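Local atomic coordinates of peptidase M3B, oligoendopeptidase F (Enterococcus faecium, PDB entry 2QR4), a protein that probably hydrolyses internal bonds of short peptides as a zinc-dependent oligoendopeptidase of family M3B. Residues Lys24-Leu29 with Glu92-Gln97; Ser213-His218 with His495-Tyr500; Leu260-Arg265 with Met565-Leu570. All coordinates share one frame; numbering follows the deposited sequence.

Contact 1. Residues Lys24-Leu29 with Glu92-Gln97; sequences KHKGTL and EPEILQ
The carboxylate of Glu94 is the flat group of this contact, and it turns its oxygen-bearing end toward the backbone of Gly27. Gly27 N donates to Glu94 OE2 at 2.8 Å, on the syn lone pair, the one on the side of the other oxygen. The bond is bent, with an N-H...O angle of 136°. Glu94 OE1 also lies near, 3.1 Å from Gly27 N. Lys26 brings only its aliphatic part: its CG is 3.4 Å from Glu94 OE1, and the two side chains cross at about a right angle. Lys26 NZ is 5.5 Å from Glu94 OE1, too far for a salt bridge, although the opposite charges may still attract weakly.

The donor belongs to a type II beta turn from His25 to Thr28, which follows helix 22-25. Gly27 takes the third position with positive phi (76°). His25 O receives both Thr28 N and Thr28 OG1, the hydroxyl on a carbonyl lone pair. Glu94 sits on the short helix 91-95, in the helical region assigned to the oligopeptidase F family. Its chain is extended beyond CG, which carries the carboxylate out to the turn.

Next to the polar pair the contact is apolar. Leu29 CD1 packs 3.7 Å from Glu94 CB and equally close to Ile95 CG1. The same methyl lies 3.5 Å from Ile95 N. Leu29 and Ile95 both touch Phe36 of helix 33-63, and Ile95 also meets Ile120 and Ile123 of helix 117-124.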
loop_
_atom_site.group_PDB
_atom_site.type_symbol
_atom_site.label_atom_id
_atom_site.label_comp_id
_atom_site.label_asym_id
_atom_site.label_seq_id
_atom_site.Cartn_x
_atom_site.Cartn_y
_atom_site.Cartn_z
ATOM N N LYS A 24 25.906 23.151 -3.646
ATOM C CA LYS A 24 27.315 23.520 -3.797
ATOM C C LYS A 24 28.234 22.383 -4.235
ATOM O O LYS A 24 29.264 22.626 -4.855
ATOM C CB LYS A 24 27.861 24.110 -2.493
ATOM C CG LYS A 24 27.459 25.545 -2.240
ATOM C CD LYS A 24 28.503 26.273 -1.405
ATOM C CE LYS A 24 28.167 27.757 -1.288
ATOM N NZ LYS A 24 29.349 28.570 -0.874
ATOM N N HIS A 25 27.890 21.147 -3.894
ATOM C CA HIS A 25 28.757 20.028 -4.233
ATOM C C HIS A 25 28.402 19.452 -5.591
ATOM O O HIS A 25 29.273 18.998 -6.327
ATOM C CB HIS A 25 28.725 18.966 -3.136
ATOM C CG HIS A 25 29.274 19.455 -1.832
ATOM N ND1 HIS A 25 30.612 19.737 -1.650
ATOM C CD2 HIS A 25 28.666 19.748 -0.658
ATOM C CE1 HIS A 25 30.807 20.172 -0.418
ATOM N NE2 HIS A 25 29.642 20.193 0.204
ATOM N N LYS A 26 27.120 19.508 -5.929
ATOM C CA LYS A 26 26.640 18.971 -7.187
ATOM C C LYS A 26 27.410 19.582 -8.350
ATOM O O LYS A 26 27.645 20.786 -8.386
ATOM C CB LYS A 26 25.134 19.218 -7.327
ATOM C CG LYS A 26 24.532 18.739 -8.625
ATOM C CD LYS A 26 23.009 18.798 -8.601
ATOM C CE LYS A 26 22.442 18.444 -9.974
ATOM N NZ LYS A 26 20.962 18.374 -9.972
ATOM N N GLY A 27 27.831 18.734 -9.283
ATOM C CA GLY A 27 28.528 19.191 -10.477
ATOM C C GLY A 27 29.981 19.589 -10.293
ATOM O O GLY A 27 30.583 20.141 -11.213
ATOM N N THR A 28 30.554 19.298 -9.125
ATOM C CA THR A 28 31.953 19.633 -8.856
ATOM C C THR A 28 32.903 18.445 -8.902
ATOM O O THR A 28 34.125 18.623 -8.902
ATOM C CB THR A 28 32.138 20.273 -7.471
ATOM O OG1 THR A 28 31.793 19.323 -6.458
ATOM C CG2 THR A 28 31.296 21.538 -7.325
ATOM N N LEU A 29 32.354 17.238 -8.937
ATOM C CA LEU A 29 33.180 16.042 -8.785
ATOM C C LEU A 29 34.395 16.002 -9.703
ATOM O O LEU A 29 35.443 15.496 -9.310
ATOM C CB LEU A 29 32.352 14.758 -8.921
ATOM C CG LEU A 29 31.207 14.644 -7.912
ATOM C CD1 LEU A 29 30.625 13.232 -7.855
ATOM C CD2 LEU A 29 31.679 15.079 -6.549
ATOM N N GLU A 92 25.868 9.481 -6.977
ATOM C CA GLU A 92 26.438 8.298 -7.644
ATOM C C GLU A 92 26.493 8.398 -9.184
ATOM O O GLU A 92 27.481 8.003 -9.807
ATOM C CB GLU A 92 25.699 7.034 -7.213
ATOM C CG GLU A 92 25.713 6.802 -5.705
ATOM C CD GLU A 92 25.245 5.398 -5.309
ATOM O OE1 GLU A 92 24.807 4.617 -6.188
ATOM O OE2 GLU A 92 25.319 5.070 -4.107
ATOM N N PRO A 93 25.411 8.882 -9.806
ATOM C CA PRO A 93 25.473 9.212 -11.227
ATOM C C PRO A 93 26.649 10.124 -11.555
ATOM O O PRO A 93 27.328 9.902 -12.559
ATOM C CB PRO A 93 24.143 9.933 -11.477
ATOM C CG PRO A 93 23.213 9.279 -10.469
ATOM C CD PRO A 93 24.063 9.077 -9.247
ATOM N N GLU A 94 26.908 11.135 -10.728
ATOM C CA GLU A 94 28.017 12.048 -11.038
ATOM C C GLU A 94 29.381 11.423 -10.800
ATOM O O GLU A 94 30.314 11.679 -11.548
ATOM C CB GLU A 94 27.899 13.375 -10.303
ATOM C CG GLU A 94 26.852 14.284 -10.889
ATOM C CD GLU A 94 27.082 15.741 -10.534
ATOM O OE1 GLU A 94 26.127 16.535 -10.735
ATOM O OE2 GLU A 94 28.211 16.085 -10.072
ATOM N N ILE A 95 29.495 10.593 -9.769
ATOM C CA ILE A 95 30.719 9.836 -9.577
ATOM C C ILE A 95 30.980 9.045 -10.843
ATOM O O ILE A 95 32.080 9.055 -11.384
ATOM C CB ILE A 95 30.616 8.865 -8.387
ATOM C CG1 ILE A 95 30.686 9.634 -7.071
ATOM C CG2 ILE A 95 31.741 7.843 -8.432
ATOM C CD1 ILE A 95 30.276 8.810 -5.885
ATOM N N LEU A 96 29.935 8.390 -11.326
ATOM C CA LEU A 96 30.046 7.493 -12.465
ATOM C C LEU A 96 30.270 8.183 -13.822
ATOM O O LEU A 96 30.540 7.517 -14.814
ATOM C CB LEU A 96 28.826 6.572 -12.510
ATOM C CG LEU A 96 28.833 5.543 -11.380
ATOM C CD1 LEU A 96 27.691 4.578 -11.535
ATOM C CD2 LEU A 96 30.159 4.802 -11.374
ATOM N N GLN A 97 30.174 9.508 -13.869
ATOM C CA GLN A 97 30.471 10.218 -15.109
ATOM C C GLN A 97 31.973 10.362 -15.268
ATOM O O GLN A 97 32.469 10.641 -16.355
ATOM C CB GLN A 97 29.768 11.580 -15.169
ATOM C CG GLN A 97 28.332 11.488 -15.707
ATOM C CD GLN A 97 27.515 12.731 -15.424
ATOM O OE1 GLN A 97 27.741 13.432 -14.439
ATOM N NE2 GLN A 97 26.563 13.012 -16.293
#

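Contact 2. Residues Ser213-His218 with His495-Tyr500; sequences STLGTH and HFYYNY
His218 and Leu215, on one side of helix 208-228, pack against Phe496 and Tyr497, and this half of the contact is tight and buried. Leu215 CD1 sits over the centre of the Tyr497 ring, 4.0 Å from the centroid and almost on the ring normal, a CH-pi contact. The same methyl is 3.8 Å from Phe496 CB. Tyr497 also stacks with Phe153 of helix 143-160. The His218 ring meets Tyr497 obliquely, with Tyr497 CD1 over one of its faces and the two planes at 50°.

Two polar bonds tie the packing together. Thr214 OG1 and Tyr497 OH are 2.8 Å apart and hydrogen-bonded. Thr214 chi1 (51°) puts OG1 between the backbone N and the carbonyl carbon, and the same oxygen also bonds to Phe211 O about one turn earlier. At the other end, His218 NE2 donates to Tyr498 O at 2.8 Å. That oxygen lies in the ring plane.

The looser side begins with Tyr498, an exposed residue whose CB points away from the helix. What it gives the helix is its carbonyl. Its ring has His495 CA over one face and meets Tyr501 edge-to-face. On the helix, Ser213 faces away from the loop and bonds through OG to Thr152 OG1 of the second subunit. The contact therefore joins the loop before helix 503-520 to a helix at the dimer interface.

The His218 bond is nearly straight (172°). With the packing of Tyr497 it helps to hold the rotation of the imidazole. It also requires a hydrogen on NE2, and it satisfies a loop carbonyl from a buried side chain.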
loop_
_atom_site.group_PDB
_atom_site.type_symbol
_atom_site.label_atom_id
_atom_site.label_comp_id
_atom_site.label_asym_id
_atom_site.label_seq_id
_atom_site.Cartn_x
_atom_site.Cartn_y
_atom_site.Cartn_z
ATOM N N SER A 213 -2.902 -8.230 -1.149
ATOM C CA SER A 213 -2.777 -6.926 -1.742
ATOM C C SER A 213 -1.536 -6.208 -1.204
ATOM O O SER A 213 -0.723 -5.717 -1.981
ATOM C CB SER A 213 -4.056 -6.115 -1.474
ATOM O OG SER A 213 -3.947 -4.793 -1.983
ATOM N N THR A 214 -1.372 -6.160 0.115
ATOM C CA THR A 214 -0.195 -5.452 0.692
ATOM C C THR A 214 1.109 -6.143 0.318
ATOM O O THR A 214 2.067 -5.489 -0.075
ATOM C CB THR A 214 -0.273 -5.254 2.239
ATOM O OG1 THR A 214 -0.564 -6.502 2.891
ATOM C CG2 THR A 214 -1.365 -4.250 2.594
ATOM N N LEU A 215 1.127 -7.472 0.393
ATOM C CA LEU A 215 2.355 -8.225 0.117
ATOM C C LEU A 215 2.664 -8.229 -1.374
ATOM O O LEU A 215 3.791 -7.969 -1.783
ATOM C CB LEU A 215 2.262 -9.649 0.662
ATOM C CG LEU A 215 3.480 -10.545 0.447
ATOM C CD1 LEU A 215 4.788 -9.886 0.973
ATOM C CD2 LEU A 215 3.248 -11.917 1.069
ATOM N N GLY A 216 1.643 -8.509 -2.179
ATOM C CA GLY A 216 1.711 -8.337 -3.631
ATOM C C GLY A 216 2.298 -7.008 -4.099
ATOM O O GLY A 216 3.165 -6.974 -4.981
ATOM N N THR A 217 1.842 -5.906 -3.512
ATOM C CA THR A 217 2.393 -4.594 -3.858
ATOM C C THR A 217 3.895 -4.519 -3.538
ATOM O O THR A 217 4.699 -4.012 -4.329
ATOM C CB THR A 217 1.653 -3.491 -3.111
ATOM O OG1 THR A 217 0.253 -3.555 -3.430
ATOM C CG2 THR A 217 2.209 -2.139 -3.509
ATOM N N HIS A 218 4.261 -5.049 -2.375
ATOM C CA HIS A 218 5.644 -5.031 -1.909
ATOM C C HIS A 218 6.510 -5.777 -2.897
ATOM O O HIS A 218 7.581 -5.307 -3.280
ATOM C CB HIS A 218 5.762 -5.713 -0.530
ATOM C CG HIS A 218 7.118 -5.608 0.077
ATOM N ND1 HIS A 218 7.632 -4.410 0.536
ATOM C CD2 HIS A 218 8.066 -6.545 0.316
ATOM C CE1 HIS A 218 8.841 -4.616 1.030
ATOM N NE2 HIS A 218 9.129 -5.900 0.906
ATOM N N HIS A 495 8.629 -11.142 7.751
ATOM C CA HIS A 495 9.875 -11.203 6.995
ATOM C C HIS A 495 9.677 -11.150 5.504
ATOM O O HIS A 495 10.612 -10.831 4.773
ATOM C CB HIS A 495 10.695 -12.427 7.379
ATOM C CG HIS A 495 11.281 -12.332 8.749
ATOM N ND1 HIS A 495 10.652 -12.845 9.865
ATOM C CD2 HIS A 495 12.417 -11.747 9.192
ATOM C CE1 HIS A 495 11.390 -12.599 10.932
ATOM N NE2 HIS A 495 12.468 -11.939 10.550
ATOM N N PHE A 496 8.461 -11.440 5.051
ATOM C CA PHE A 496 8.181 -11.383 3.622
ATOM C C PHE A 496 8.133 -9.951 3.129
ATOM O O PHE A 496 8.140 -9.732 1.923
ATOM C CB PHE A 496 6.871 -12.076 3.287
ATOM C CG PHE A 496 6.948 -13.563 3.341
ATOM C CD1 PHE A 496 8.138 -14.217 3.029
ATOM C CD2 PHE A 496 5.833 -14.315 3.683
ATOM C CE1 PHE A 496 8.214 -15.603 3.061
ATOM C CE2 PHE A 496 5.902 -15.704 3.729
ATOM C CZ PHE A 496 7.093 -16.346 3.407
ATOM N N TYR A 497 8.054 -8.995 4.063
ATOM C CA TYR A 497 8.097 -7.543 3.753
ATOM C C TYR A 497 9.518 -6.956 3.899
ATOM O O TYR A 497 9.714 -5.739 3.924
ATOM C CB TYR A 497 7.117 -6.750 4.645
ATOM C CG TYR A 497 5.667 -7.089 4.393
ATOM C CD1 TYR A 497 4.920 -6.383 3.443
ATOM C CD2 TYR A 497 5.044 -8.135 5.084
ATOM C CE1 TYR A 497 3.587 -6.693 3.205
ATOM C CE2 TYR A 497 3.704 -8.458 4.845
ATOM C CZ TYR A 497 2.983 -7.728 3.911
ATOM O OH TYR A 497 1.673 -8.053 3.654
ATOM N N TYR A 498 10.507 -7.827 4.023
ATOM C CA TYR A 498 11.890 -7.397 3.928
ATOM C C TYR A 498 12.256 -7.595 2.465
ATOM O O TYR A 498 11.442 -7.324 1.583
ATOM C CB TYR A 498 12.767 -8.229 4.853
ATOM C CG TYR A 498 12.547 -7.914 6.322
ATOM C CD1 TYR A 498 11.352 -7.349 6.761
ATOM C CD2 TYR A 498 13.523 -8.186 7.269
ATOM C CE1 TYR A 498 11.135 -7.057 8.099
ATOM C CE2 TYR A 498 13.316 -7.896 8.617
ATOM C CZ TYR A 498 12.118 -7.333 9.018
ATOM O OH TYR A 498 11.910 -7.043 10.342
ATOM N N ASN A 499 13.453 -8.087 2.193
ATOM C CA ASN A 499 13.898 -8.215 0.810
ATOM C C ASN A 499 14.898 -9.368 0.675
ATOM O O ASN A 499 16.108 -9.162 0.620
ATOM C CB ASN A 499 14.525 -6.885 0.348
ATOM C CG ASN A 499 14.712 -6.808 -1.159
ATOM O OD1 ASN A 499 14.202 -7.645 -1.906
ATOM N ND2 ASN A 499 15.451 -5.801 -1.612
ATOM N N TYR A 500 14.392 -10.585 0.637
ATOM C CA TYR A 500 15.268 -11.738 0.592
ATOM C C TYR A 500 16.198 -11.771 1.801
ATOM O O TYR A 500 17.418 -11.832 1.680
ATOM C CB TYR A 500 16.064 -11.724 -0.701
ATOM C CG TYR A 500 15.266 -12.205 -1.880
ATOM C CD1 TYR A 500 15.072 -13.562 -2.103
ATOM C CD2 TYR A 500 14.710 -11.311 -2.776
ATOM C CE1 TYR A 500 14.348 -14.007 -3.180
ATOM C CE2 TYR A 500 13.988 -11.753 -3.866
ATOM C CZ TYR A 500 13.812 -13.104 -4.063
ATOM O OH TYR A 500 13.104 -13.558 -5.155
#

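Contact 3. Residues Leu260-Arg265 with Met565-Leu570; sequences LPLLHR and MFEQRL
Leu262 opens the contact by crossing Glu567 at about a right angle. Its CD2 rests 3.7 Å from Glu567 CB and also touches Glu567 CG, so the aliphatic part of the acid serves as a hydrophobic surface. Leu262 CB packs 4.0 Å from Phe566 CD2. The carbonyl of the same residue faces the second helix too: Leu262 O lies at the edge of the Phe566 ring, 3.8 Å from Phe566 CE2. Leu570 CD2 comes within 3.7 Å of Leu262 O. The Phe566 ring goes on to meet Phe432 of helix 418-454.

Leu263 turns its CB away from the second helix; its side chain packs on Phe437 of helix 418-454 and Tyr476 of helix 461-476. The two segments are parts of helices 260-274 and 557-579, which run nearly parallel. Their local axes cross at 25° and come within 10.5 Å. This is side-by-side helix packing in the largely helical M3 fold, where the last modelled helix lies along one that is about 300 residues earlier in the chain.

Arg265, one turn after Leu262, lies at the partly exposed edge of the contact. Its chain is bent at chi2 and chi3, and Leu570 CD2 sits over the centre of one guanidinium face. Glu567 OE2 lies at the edge of that group, in its plane. The salt bridge from Arg265 NH2 to Glu567 OE2 is long, at 4.0 Å. A water bridges the pair more closely, accepting from Arg265 NH2 and donating to Glu567 OE2 at 2.8 Å. Carboxylate and guanidinium planes are 68° apart. Other partners of Arg265 lie further along helix 557-579: NH2 bonds to Asn571 OD1, and NH1 makes a salt bridge with Glu574.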
loop_
_atom_site.group_PDB
_atom_site.type_symbol
_atom_site.label_atom_id
_atom_site.label_comp_id
_atom_site.label_asym_id
_atom_site.label_seq_id
_atom_site.Cartn_x
_atom_site.Cartn_y
_atom_site.Cartn_z
ATOM N N LEU A 260 14.414 -33.369 2.779
ATOM C CA LEU A 260 13.119 -33.289 3.459
ATOM C C LEU A 260 12.749 -34.601 4.163
ATOM O O LEU A 260 12.109 -34.587 5.209
ATOM C CB LEU A 260 12.002 -32.881 2.482
ATOM C CG LEU A 260 12.128 -31.454 1.950
ATOM C CD1 LEU A 260 11.047 -31.174 0.958
ATOM C CD2 LEU A 260 12.101 -30.425 3.092
ATOM N N PRO A 261 13.142 -35.744 3.592
ATOM C CA PRO A 261 12.821 -36.967 4.346
ATOM C C PRO A 261 13.332 -36.957 5.801
ATOM O O PRO A 261 12.722 -37.595 6.655
ATOM C CB PRO A 261 13.500 -38.089 3.528
ATOM C CG PRO A 261 13.552 -37.537 2.107
ATOM C CD PRO A 261 13.827 -36.031 2.314
ATOM N N LEU A 262 14.437 -36.263 6.085
ATOM C CA LEU A 262 14.890 -36.142 7.482
ATOM C C LEU A 262 13.871 -35.428 8.392
ATOM O O LEU A 262 13.597 -35.908 9.486
ATOM C CB LEU A 262 16.230 -35.440 7.568
ATOM C CG LEU A 262 17.391 -36.226 6.973
ATOM C CD1 LEU A 262 18.658 -35.374 7.029
ATOM C CD2 LEU A 262 17.558 -37.531 7.712
ATOM N N LEU A 263 13.311 -34.302 7.930
ATOM C CA LEU A 263 12.212 -33.620 8.625
ATOM C C LEU A 263 11.009 -34.552 8.761
ATOM O O LEU A 263 10.401 -34.642 9.832
ATOM C CB LEU A 263 11.757 -32.375 7.849
ATOM C CG LEU A 263 11.293 -31.091 8.569
ATOM C CD1 LEU A 263 10.253 -30.325 7.755
ATOM C CD2 LEU A 263 10.771 -31.316 9.959
ATOM N N HIS A 264 10.654 -35.223 7.662
ATOM C CA HIS A 264 9.533 -36.147 7.662
ATOM C C HIS A 264 9.691 -37.129 8.803
ATOM O O HIS A 264 8.764 -37.334 9.590
ATOM C CB HIS A 264 9.419 -36.897 6.324
ATOM C CG HIS A 264 9.077 -36.012 5.166
ATOM N ND1 HIS A 264 9.049 -36.465 3.865
ATOM C CD2 HIS A 264 8.786 -34.690 5.109
ATOM C CE1 HIS A 264 8.736 -35.466 3.059
ATOM N NE2 HIS A 264 8.567 -34.378 3.789
ATOM N N ARG A 265 10.885 -37.708 8.899
ATOM C CA ARG A 265 11.227 -38.643 9.964
ATOM C C ARG A 265 11.117 -38.026 11.358
ATOM O O ARG A 265 10.622 -38.670 12.282
ATOM C CB ARG A 265 12.651 -39.148 9.777
ATOM C CG ARG A 265 12.765 -40.521 9.207
ATOM C CD ARG A 265 13.669 -41.350 10.113
ATOM N NE ARG A 265 15.073 -41.241 9.756
ATOM C CZ ARG A 265 16.052 -41.709 10.515
ATOM N NH1 ARG A 265 15.768 -42.285 11.671
ATOM N NH2 ARG A 265 17.311 -41.587 10.132
HETATM N N MSE A 565 24.607 -34.521 10.488
HETATM C CA MSE A 565 24.551 -34.425 11.930
HETATM C C MSE A 565 23.112 -34.504 12.440
HETATM O O MSE A 565 22.849 -35.046 13.507
HETATM C CB MSE A 565 25.165 -33.117 12.380
HETATM C CG MSE A 565 25.250 -32.979 13.895
HETATM SE SE MSE A 565 26.236 -31.375 14.441
HETATM C CE MSE A 565 27.595 -31.344 13.005
ATOM N N PHE A 566 22.180 -33.943 11.684
ATOM C CA PHE A 566 20.786 -33.959 12.092
ATOM C C PHE A 566 20.338 -35.403 12.111
ATOM O O PHE A 566 19.703 -35.851 13.064
ATOM C CB PHE A 566 19.939 -33.141 11.120
ATOM C CG PHE A 566 18.484 -33.085 11.467
ATOM C CD1 PHE A 566 17.976 -32.028 12.206
ATOM C CD2 PHE A 566 17.612 -34.064 11.018
ATOM C CE1 PHE A 566 16.624 -31.954 12.504
ATOM C CE2 PHE A 566 16.255 -34.004 11.324
ATOM C CZ PHE A 566 15.760 -32.950 12.063
ATOM N N GLU A 567 20.708 -36.126 11.055
ATOM C CA GLU A 567 20.368 -37.531 10.900
ATOM C C GLU A 567 20.996 -38.392 12.004
ATOM O O GLU A 567 20.316 -39.201 12.632
ATOM C CB GLU A 567 20.770 -38.036 9.504
ATOM C CG GLU A 567 20.654 -39.566 9.333
ATOM C CD GLU A 567 20.910 -40.055 7.902
ATOM O OE1 GLU A 567 21.790 -39.496 7.212
ATOM O OE2 GLU A 567 20.229 -41.008 7.466
ATOM N N GLN A 568 22.285 -38.235 12.256
ATOM C CA GLN A 568 22.874 -39.066 13.298
ATOM C C GLN A 568 22.288 -38.795 14.684
ATOM O O GLN A 568 22.039 -39.719 15.451
ATOM C CB GLN A 568 24.422 -39.104 13.275
ATOM C CG GLN A 568 25.137 -37.808 13.114
ATOM C CD GLN A 568 26.624 -38.007 12.818
ATOM O OE1 GLN A 568 27.104 -37.678 11.738
ATOM N NE2 GLN A 568 27.350 -38.531 13.782
ATOM N N ARG A 569 22.005 -37.540 14.993
ATOM C CA ARG A 569 21.434 -37.243 16.295
ATOM C C ARG A 569 19.961 -37.687 16.376
ATOM O O ARG A 569 19.492 -38.145 17.409
ATOM C CB ARG A 569 21.645 -35.778 16.651
ATOM C CG ARG A 569 23.159 -35.420 16.774
ATOM C CD ARG A 569 23.367 -33.956 17.171
ATOM N NE ARG A 569 24.743 -33.725 17.545
ATOM C CZ ARG A 569 25.264 -32.532 17.811
ATOM N NH1 ARG A 569 24.515 -31.447 17.711
ATOM N NH2 ARG A 569 26.546 -32.432 18.158
ATOM N N LEU A 570 19.263 -37.606 15.257
ATOM C CA LEU A 570 17.914 -38.108 15.147
ATOM C C LEU A 570 17.907 -39.616 15.405
ATOM O O LEU A 570 17.138 -40.106 16.246
ATOM C CB LEU A 570 17.355 -37.765 13.760
ATOM C CG LEU A 570 16.018 -38.351 13.304
ATOM C CD1 LEU A 570 14.978 -38.123 14.372
ATOM C CD2 LEU A 570 15.596 -37.695 12.000
HETATM O O HOH W 1 17.396 -41.148 7.648
#

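In the fold
Contact 2 is the central one, with its centre about 14 Å from the centre of the chain. The centres of contacts 1 and 2 are about 33 Å apart. The centres of contacts 2 and 3 are about 32 Å apart. Contacts 1 and 3 are on opposite sides of the chain's centre, with centres about 56 Å and nearest atoms about 38 Å apart. Neither touches contact 2; the nearest atoms are about 15 Å away in both cases. Along the chain contact 1 closes before the others open, while contacts 2 and 3 alternate their segments. Helix 361-379 carries the HExxH motif expected to bind zinc in this family, and its residues belong to none of the three contacts.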